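Local coordinates for RidA family protein (Mycobacterium tuberculosis, PDB 3I7T) that is of unknown function but forms a homotrimer and belongs to the YjgF/YER057c/UK114 (RidA) family, some of whose members act as enamine/imine deaminases, at residues A[3-15]-A[19-31]. Residues are numbered along the deposited sequence; the frame is centred on the assembly and turned at random.
Sequences SRTMVSSGSEFES and YSRAVRIGPLVVV
Y19 CG sits between its backbone N and carbonyl carbon (chi1 80°), which lays the ring under E14 CG: that carbon stands over one face, 3.6 Å from the ring centroid, in a CH-pi contact. With F13 CG anti to the backbone N (chi1 -168°), Y19 OH meets the F13 ring at its edge, in its plane, 3.0 Å from F13 CD1; the two rings stand obliquely, 75° apart. Beyond CG the E14 chain runs extended, and its carboxylate ties the loop to the helix start: E14 OE1 accepts a hydrogen bond from S9 N (3.0 Å) on its syn lone pair, while a water donates to both OE1 and Y19 O. E14 OE2 sits 3.1 Å from R21 CG, touching the aliphatic part of a side chain whose guanidinium turns away to T34. Strands 4-7 and 22-25 pair antiparallel; T5 and R24 exchange two nearly straight bonds, T5 N to R24 O being 3.0 Å. Farther along, V7 N donates to A22 O, and R21 with A22 faces V7 in a classic beta bulge. V23 CG1 lies over one face of the R4 guanidinium, 3.5 Å from R4 NE, while R4 NH2 donates to V66 O of the second subunit; M6 lies alongside V23. V7 and A22 share the other sheet face, where V7 meets helix 41-58. Strand 4-7 is outermost in its chain's sheet, joined through 22-25 to 28-35, with the second subunit against the R4 and M6 face.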
ATOM      1  N   SER A   3     -11.374   5.689 -19.988  1.00 14.71           N
ATOM      2  CA  SER A   3     -10.313   6.586 -20.555  1.00 14.44           C
ATOM      3  C   SER A   3      -9.227   6.992 -19.543  1.00 13.77           C
ATOM      4  O   SER A   3      -9.516   7.576 -18.488  1.00 13.41           O
ATOM      5  CB  SER A   3     -10.935   7.828 -21.178  1.00 15.09           C
ATOM      6  OG  SER A   3      -9.931   8.594 -21.821  1.00 17.39           O
ATOM      7  N   ARG A   4      -7.974   6.701 -19.894  1.00 12.38           N
ATOM      8  CA  ARG A   4      -6.857   6.810 -18.960  1.00 11.32           C
ATOM      9  C   ARG A   4      -5.956   8.017 -19.230  1.00 10.83           C
ATOM     10  O   ARG A   4      -5.558   8.263 -20.363  1.00  9.81           O
ATOM     11  CB  ARG A   4      -6.037   5.514 -18.997  1.00 11.41           C
ATOM     12  CG  ARG A   4      -4.814   5.453 -18.053  1.00 10.30           C
ATOM     13  CD  ARG A   4      -4.213   4.040 -18.088  1.00  8.16           C
ATOM     14  NE  ARG A   4      -2.920   3.947 -17.418  1.00  8.27           N
ATOM     15  CZ  ARG A   4      -2.496   2.858 -16.783  1.00  9.03           C
ATOM     16  NH1 ARG A   4      -1.308   2.852 -16.189  1.00  9.00           N
ATOM     17  NH2 ARG A   4      -3.269   1.773 -16.745  1.00 10.14           N
ATOM     18  N   THR A   5      -5.634   8.763 -18.179  1.00 10.25           N
ATOM     19  CA  THR A   5      -4.713   9.879 -18.301  1.00 10.31           C
ATOM     20  C   THR A   5      -3.586   9.722 -17.294  1.00 10.17           C
ATOM     21  O   THR A   5      -3.787   9.206 -16.192  1.00  9.80           O
ATOM     22  CB  THR A   5      -5.418  11.258 -18.107  1.00 10.86           C
ATOM     23  OG1 THR A   5      -6.314  11.190 -16.999  1.00 12.98           O
ATOM     24  CG2 THR A   5      -6.223  11.633 -19.323  1.00  9.96           C
ATOM     25  N   MET A   6      -2.399  10.174 -17.681  1.00  9.90           N
ATOM     26  CA  MET A   6      -1.211   9.999 -16.871  1.00  9.61           C
ATOM     27  C   MET A   6      -0.399  11.272 -16.778  1.00  9.64           C
ATOM     28  O   MET A   6      -0.350  12.078 -17.721  1.00  9.13           O
ATOM     29  CB  MET A   6      -0.356   8.881 -17.452  1.00  9.95           C
ATOM     30  CG  MET A   6      -1.143   7.617 -17.670  1.00 11.28           C
ATOM     31  SD  MET A   6      -0.162   6.220 -18.239  1.00 15.95           S
ATOM     32  CE  MET A   6       0.643   6.886 -19.694  1.00 13.36           C
ATOM     33  N   VAL A   7       0.240  11.446 -15.633  1.00  9.20           N
ATOM     34  CA  VAL A   7       1.021  12.620 -15.352  1.00  8.94           C
ATOM     35  C   VAL A   7       2.474  12.196 -15.176  1.00  9.58           C
ATOM     36  O   VAL A   7       2.773  11.262 -14.434  1.00  8.53           O
ATOM     37  CB  VAL A   7       0.523  13.329 -14.064  1.00  8.97           C
ATOM     38  CG1 VAL A   7       1.429  14.534 -13.702  1.00  8.59           C
ATOM     39  CG2 VAL A   7      -0.957  13.746 -14.211  1.00  7.84           C
ATOM     40  N   SER A   8       3.366  12.893 -15.870  1.00 10.26           N
ATOM     41  CA  SER A   8       4.796  12.646 -15.778  1.00 11.67           C
ATOM     42  C   SER A   8       5.484  13.930 -15.315  1.00 12.49           C
ATOM     43  O   SER A   8       4.997  15.021 -15.589  1.00 12.52           O
ATOM     44  CB  SER A   8       5.338  12.268 -17.149  1.00 11.71           C
ATOM     45  OG  SER A   8       6.735  12.524 -17.220  1.00 13.82           O
ATOM     46  N   SER A   9       6.603  13.811 -14.606  1.00 13.37           N
ATOM     47  CA  SER A   9       7.346  15.000 -14.181  1.00 14.05           C
ATOM     48  C   SER A   9       8.576  15.203 -15.063  1.00 14.53           C
ATOM     49  O   SER A   9       9.291  16.200 -14.935  1.00 14.33           O
ATOM     50  CB  SER A   9       7.766  14.885 -12.720  1.00 14.18           C
ATOM     51  OG  SER A   9       8.619  13.769 -12.545  1.00 14.34           O
ATOM     52  N   GLY A  10       8.825  14.253 -15.961  1.00 14.48           N
ATOM     53  CA  GLY A  10       9.974  14.337 -16.856  1.00 14.77           C
ATOM     54  C   GLY A  10      11.281  13.851 -16.234  1.00 15.23           C
ATOM     55  O   GLY A  10      12.341  13.963 -16.844  1.00 14.98           O
ATOM     56  N   SER A  11      11.219  13.304 -15.023  1.00 15.58           N
ATOM     57  CA  SER A  11      12.427  12.876 -14.336  1.00 16.12           C
ATOM     58  C   SER A  11      13.038  11.639 -15.001  1.00 16.79           C
ATOM     59  O   SER A  11      12.339  10.869 -15.668  1.00 16.49           O
ATOM     60  CB  SER A  11      12.124  12.558 -12.881  1.00 15.57           C
ATOM     61  OG  SER A  11      11.447  11.324 -12.813  1.00 16.29           O
ATOM     62  N   GLU A  12      14.346  11.457 -14.806  1.00 17.52           N
ATOM     63  CA  GLU A  12      15.056  10.280 -15.317  1.00 18.35           C
ATOM     64  C   GLU A  12      14.545   8.995 -14.672  1.00 18.19           C
ATOM     65  O   GLU A  12      14.480   7.943 -15.308  1.00 18.43           O
ATOM     66  CB  GLU A  12      16.546  10.386 -15.009  1.00 18.74           C
ATOM     67  CG  GLU A  12      17.410   9.741 -16.052  1.00 20.49           C
ATOM     68  CD  GLU A  12      17.311  10.501 -17.349  1.00 22.86           C
ATOM     69  OE1 GLU A  12      17.202  11.748 -17.278  1.00 23.27           O
ATOM     70  OE2 GLU A  12      17.318   9.863 -18.423  1.00 24.23           O
ATOM     71  N   PHE A  13      14.222   9.094 -13.390  1.00 18.06           N
ATOM     72  CA  PHE A  13      13.753   7.963 -12.611  1.00 18.01           C
ATOM     73  C   PHE A  13      12.470   7.369 -13.207  1.00 17.39           C
ATOM     74  O   PHE A  13      12.317   6.151 -13.297  1.00 17.32           O
ATOM     75  CB  PHE A  13      13.557   8.400 -11.155  1.00 18.38           C
ATOM     76  CG  PHE A  13      13.350   7.263 -10.193  1.00 19.45           C
ATOM     77  CD1 PHE A  13      12.166   7.157  -9.473  1.00 19.91           C
ATOM     78  CD2 PHE A  13      14.343   6.306  -9.995  1.00 20.61           C
ATOM     79  CE1 PHE A  13      11.963   6.111  -8.577  1.00 21.69           C
ATOM     80  CE2 PHE A  13      14.144   5.254  -9.095  1.00 20.88           C
ATOM     81  CZ  PHE A  13      12.953   5.156  -8.388  1.00 21.07           C
ATOM     82  N   GLU A  14      11.556   8.226 -13.642  1.00 16.75           N
ATOM     83  CA  GLU A  14      10.350   7.736 -14.287  1.00 16.50           C
ATOM     84  C   GLU A  14      10.741   7.033 -15.570  1.00 16.45           C
ATOM     85  O   GLU A  14      10.145   6.019 -15.962  1.00 15.79           O
ATOM     86  CB  GLU A  14       9.381   8.884 -14.539  1.00 16.47           C
ATOM     87  CG  GLU A  14       8.606   9.242 -13.283  1.00 16.95           C
ATOM     88  CD  GLU A  14       7.985  10.610 -13.365  1.00 17.91           C
ATOM     89  OE1 GLU A  14       7.317  10.899 -14.375  1.00 16.78           O
ATOM     90  OE2 GLU A  14       8.175  11.390 -12.411  1.00 20.78           O
ATOM     91  N   SER A  15      11.788   7.583 -16.179  1.00 16.34           N
ATOM     92  CA  SER A  15      12.442   7.048 -17.369  1.00 16.50           C
ATOM     93  C   SER A  15      13.034   5.657 -17.142  1.00 15.60           C
ATOM     94  O   SER A  15      12.713   4.696 -17.845  1.00 15.79           O
ATOM     95  CB  SER A  15      13.565   8.015 -17.776  1.00 16.81           C
ATOM     96  OG  SER A  15      14.035   7.743 -19.083  1.00 18.86           O
ATOM     97  N   TYR A  19       7.267   4.444 -14.997  1.00  7.43           N
ATOM     98  CA  TYR A  19       6.118   4.689 -14.113  1.00  7.38           C
ATOM     99  C   TYR A  19       5.675   6.157 -14.246  1.00  6.91           C
ATOM    100  O   TYR A  19       6.433   6.996 -14.743  1.00  6.60           O
ATOM    101  CB  TYR A  19       6.451   4.337 -12.649  1.00  7.25           C
ATOM    102  CG  TYR A  19       7.238   5.402 -11.876  1.00  9.14           C
ATOM    103  CD1 TYR A  19       6.574   6.378 -11.132  1.00 11.14           C
ATOM    104  CD2 TYR A  19       8.641   5.413 -11.877  1.00 10.53           C
ATOM    105  CE1 TYR A  19       7.277   7.355 -10.423  1.00 14.23           C
ATOM    106  CE2 TYR A  19       9.356   6.377 -11.168  1.00 13.26           C
ATOM    107  CZ  TYR A  19       8.669   7.351 -10.440  1.00 16.03           C
ATOM    108  OH  TYR A  19       9.368   8.321  -9.726  1.00 17.78           O
ATOM    109  N   SER A  20       4.452   6.453 -13.806  1.00  6.35           N
ATOM    110  CA  SER A  20       3.898   7.799 -13.861  1.00  5.79           C
ATOM    111  C   SER A  20       3.805   8.402 -12.472  1.00  5.99           C
ATOM    112  O   SER A  20       3.708   7.691 -11.479  1.00  5.66           O
ATOM    113  CB  SER A  20       2.493   7.778 -14.467  1.00  5.42           C
ATOM    114  OG  SER A  20       2.509   7.373 -15.814  1.00  5.96           O
ATOM    115  N   ARG A  21       3.821   9.724 -12.403  1.00  6.33           N
ATOM    116  CA  ARG A  21       3.609  10.410 -11.141  1.00  6.08           C
ATOM    117  C   ARG A  21       2.169  10.171 -10.659  1.00  5.72           C
ATOM    118  O   ARG A  21       1.939   9.911  -9.476  1.00  5.63           O
ATOM    119  CB  ARG A  21       3.886  11.910 -11.309  1.00  6.27           C
ATOM    120  CG  ARG A  21       5.365  12.273 -11.378  1.00  7.64           C
ATOM    121  CD  ARG A  21       5.996  12.195  -9.996  1.00 11.97           C
ATOM    122  NE  ARG A  21       5.173  12.895  -9.021  1.00 14.06           N
ATOM    123  CZ  ARG A  21       5.001  12.507  -7.761  1.00 14.99           C
ATOM    124  NH1 ARG A  21       5.604  11.414  -7.309  1.00 13.62           N
ATOM    125  NH2 ARG A  21       4.215  13.215  -6.951  1.00 13.62           N
ATOM    126  N   ALA A  22       1.206  10.266 -11.582  1.00  5.98           N
ATOM    127  CA  ALA A  22      -0.197  10.011 -11.268  1.00  5.25           C
ATOM    128  C   ALA A  22      -0.921   9.377 -12.450  1.00  5.41           C
ATOM    129  O   ALA A  22      -0.593   9.648 -13.611  1.00  4.85           O
ATOM    130  CB  ALA A  22      -0.892  11.282 -10.863  1.00  5.56           C
ATOM    131  N   VAL A  23      -1.913   8.543 -12.151  1.00  5.29           N
ATOM    132  CA  VAL A  23      -2.774   7.993 -13.187  1.00  5.47           C
ATOM    133  C   VAL A  23      -4.215   8.153 -12.745  1.00  5.78           C
ATOM    134  O   VAL A  23      -4.527   7.929 -11.574  1.00  5.71           O
ATOM    135  CB  VAL A  23      -2.444   6.502 -13.458  1.00  5.70           C
ATOM    136  CG1 VAL A  23      -3.394   5.910 -14.520  1.00  4.85           C
ATOM    137  CG2 VAL A  23      -1.011   6.383 -13.917  1.00  5.22           C
ATOM    138  N   ARG A  24      -5.075   8.568 -13.679  1.00  6.29           N
ATOM    139  CA  ARG A  24      -6.518   8.687 -13.462  1.00  6.60           C
ATOM    140  C   ARG A  24      -7.293   7.807 -14.471  1.00  6.91           C
ATOM    141  O   ARG A  24      -7.016   7.859 -15.663  1.00  6.09           O
ATOM    142  CB  ARG A  24      -6.960  10.162 -13.593  1.00  6.91           C
ATOM    143  CG  ARG A  24      -8.497  10.353 -13.665  1.00  7.05           C
ATOM    144  CD  ARG A  24      -8.913  11.823 -13.763  1.00 10.42           C
ATOM    145  NE  ARG A  24     -10.346  12.018 -13.485  1.00 10.33           N
ATOM    146  CZ  ARG A  24     -10.858  13.141 -12.990  1.00  9.61           C
ATOM    147  NH1 ARG A  24     -10.063  14.176 -12.716  1.00  8.35           N
ATOM    148  NH2 ARG A  24     -12.158  13.232 -12.753  1.00  9.33           N
ATOM    149  N   ILE A  25      -8.205   6.963 -13.983  1.00  7.15           N
ATOM    150  CA  ILE A  25      -9.223   6.314 -14.826  1.00  8.46           C
ATOM    151  C   ILE A  25     -10.518   6.313 -14.046  1.00  8.75           C
ATOM    152  O   ILE A  25     -10.528   5.991 -12.873  1.00  9.10           O
ATOM    153  CB  ILE A  25      -8.960   4.815 -15.141  1.00  8.55           C
ATOM    154  CG1 ILE A  25      -7.552   4.400 -14.790  1.00  9.44           C
ATOM    155  CG2 ILE A  25      -9.443   4.422 -16.554  1.00  9.18           C
ATOM    156  CD1 ILE A  25      -7.497   3.885 -13.372  1.00 12.06           C
ATOM    157  N   GLY A  26     -11.625   6.643 -14.686  1.00  9.34           N
ATOM    158  CA  GLY A  26     -12.823   6.889 -13.908  1.00 10.28           C
ATOM    159  C   GLY A  26     -12.572   7.943 -12.838  1.00 10.93           C
ATOM    160  O   GLY A  26     -11.891   8.947 -13.069  1.00 10.25           O
ATOM    161  N   PRO A  27     -13.113   7.727 -11.637  1.00 12.16           N
ATOM    162  CA  PRO A  27     -12.987   8.790 -10.651  1.00 12.92           C
ATOM    163  C   PRO A  27     -11.731   8.577  -9.810  1.00 13.19           C
ATOM    164  O   PRO A  27     -11.357   9.446  -9.010  1.00 14.08           O
ATOM    165  CB  PRO A  27     -14.241   8.602  -9.792  1.00 13.18           C
ATOM    166  CG  PRO A  27     -14.537   7.082  -9.882  1.00 12.88           C
ATOM    167  CD  PRO A  27     -13.735   6.521 -11.062  1.00 12.58           C
ATOM    168  N   LEU A  28     -11.086   7.433 -10.010  1.00 12.85           N
ATOM    169  CA  LEU A  28      -9.837   7.112  -9.322  1.00 11.94           C
ATOM    170  C   LEU A  28      -8.626   7.881  -9.845  1.00 10.52           C
ATOM    171  O   LEU A  28      -8.392   7.930 -11.055  1.00 10.13           O
ATOM    172  CB  LEU A  28      -9.546   5.623  -9.476  1.00 12.66           C
ATOM    173  CG  LEU A  28      -8.377   5.118  -8.640  1.00 14.77           C
ATOM    174  CD1 LEU A  28      -8.668   5.394  -7.152  1.00 16.46           C
ATOM    175  CD2 LEU A  28      -8.116   3.621  -8.890  1.00 16.37           C
ATOM    176  N   VAL A  29      -7.857   8.455  -8.919  1.00  9.19           N
ATOM    177  CA  VAL A  29      -6.508   8.966  -9.203  1.00  7.44           C
ATOM    178  C   VAL A  29      -5.537   8.342  -8.196  1.00  6.99           C
ATOM    179  O   VAL A  29      -5.721   8.479  -6.974  1.00  6.72           O
ATOM    180  CB  VAL A  29      -6.443  10.494  -9.120  1.00  7.92           C
ATOM    181  CG1 VAL A  29      -5.053  10.990  -9.438  1.00  5.95           C
ATOM    182  CG2 VAL A  29      -7.457  11.123 -10.091  1.00  8.34           C
ATOM    183  N   VAL A  30      -4.536   7.620  -8.697  1.00  5.36           N
ATOM    184  CA  VAL A  30      -3.449   7.146  -7.835  1.00  4.08           C
ATOM    185  C   VAL A  30      -2.161   7.933  -8.062  1.00  4.32           C
ATOM    186  O   VAL A  30      -1.839   8.317  -9.184  1.00  4.14           O
ATOM    187  CB  VAL A  30      -3.190   5.629  -8.002  1.00  4.11           C
ATOM    188  CG1 VAL A  30      -4.422   4.862  -7.585  1.00  2.41           C
ATOM    189  CG2 VAL A  30      -2.815   5.302  -9.426  1.00  3.27           C
ATOM    190  N   VAL A  31      -1.443   8.189  -6.978  1.00  4.31           N
ATOM    191  CA  VAL A  31      -0.214   8.946  -7.013  1.00  4.97           C
ATOM    192  C   VAL A  31       0.950   8.063  -6.538  1.00  5.11           C
ATOM    193  O   VAL A  31       0.840   7.323  -5.539  1.00  4.78           O
ATOM    194  CB  VAL A  31      -0.352  10.242  -6.167  1.00  5.45           C
ATOM    195  CG1 VAL A  31       0.890  11.153  -6.301  1.00  4.94           C
ATOM    196  CG2 VAL A  31      -1.602  11.012  -6.605  1.00  5.62           C
TER
HETATM  197  O   HOH W   1       6.306   9.265 -16.163  1.00 14.40           O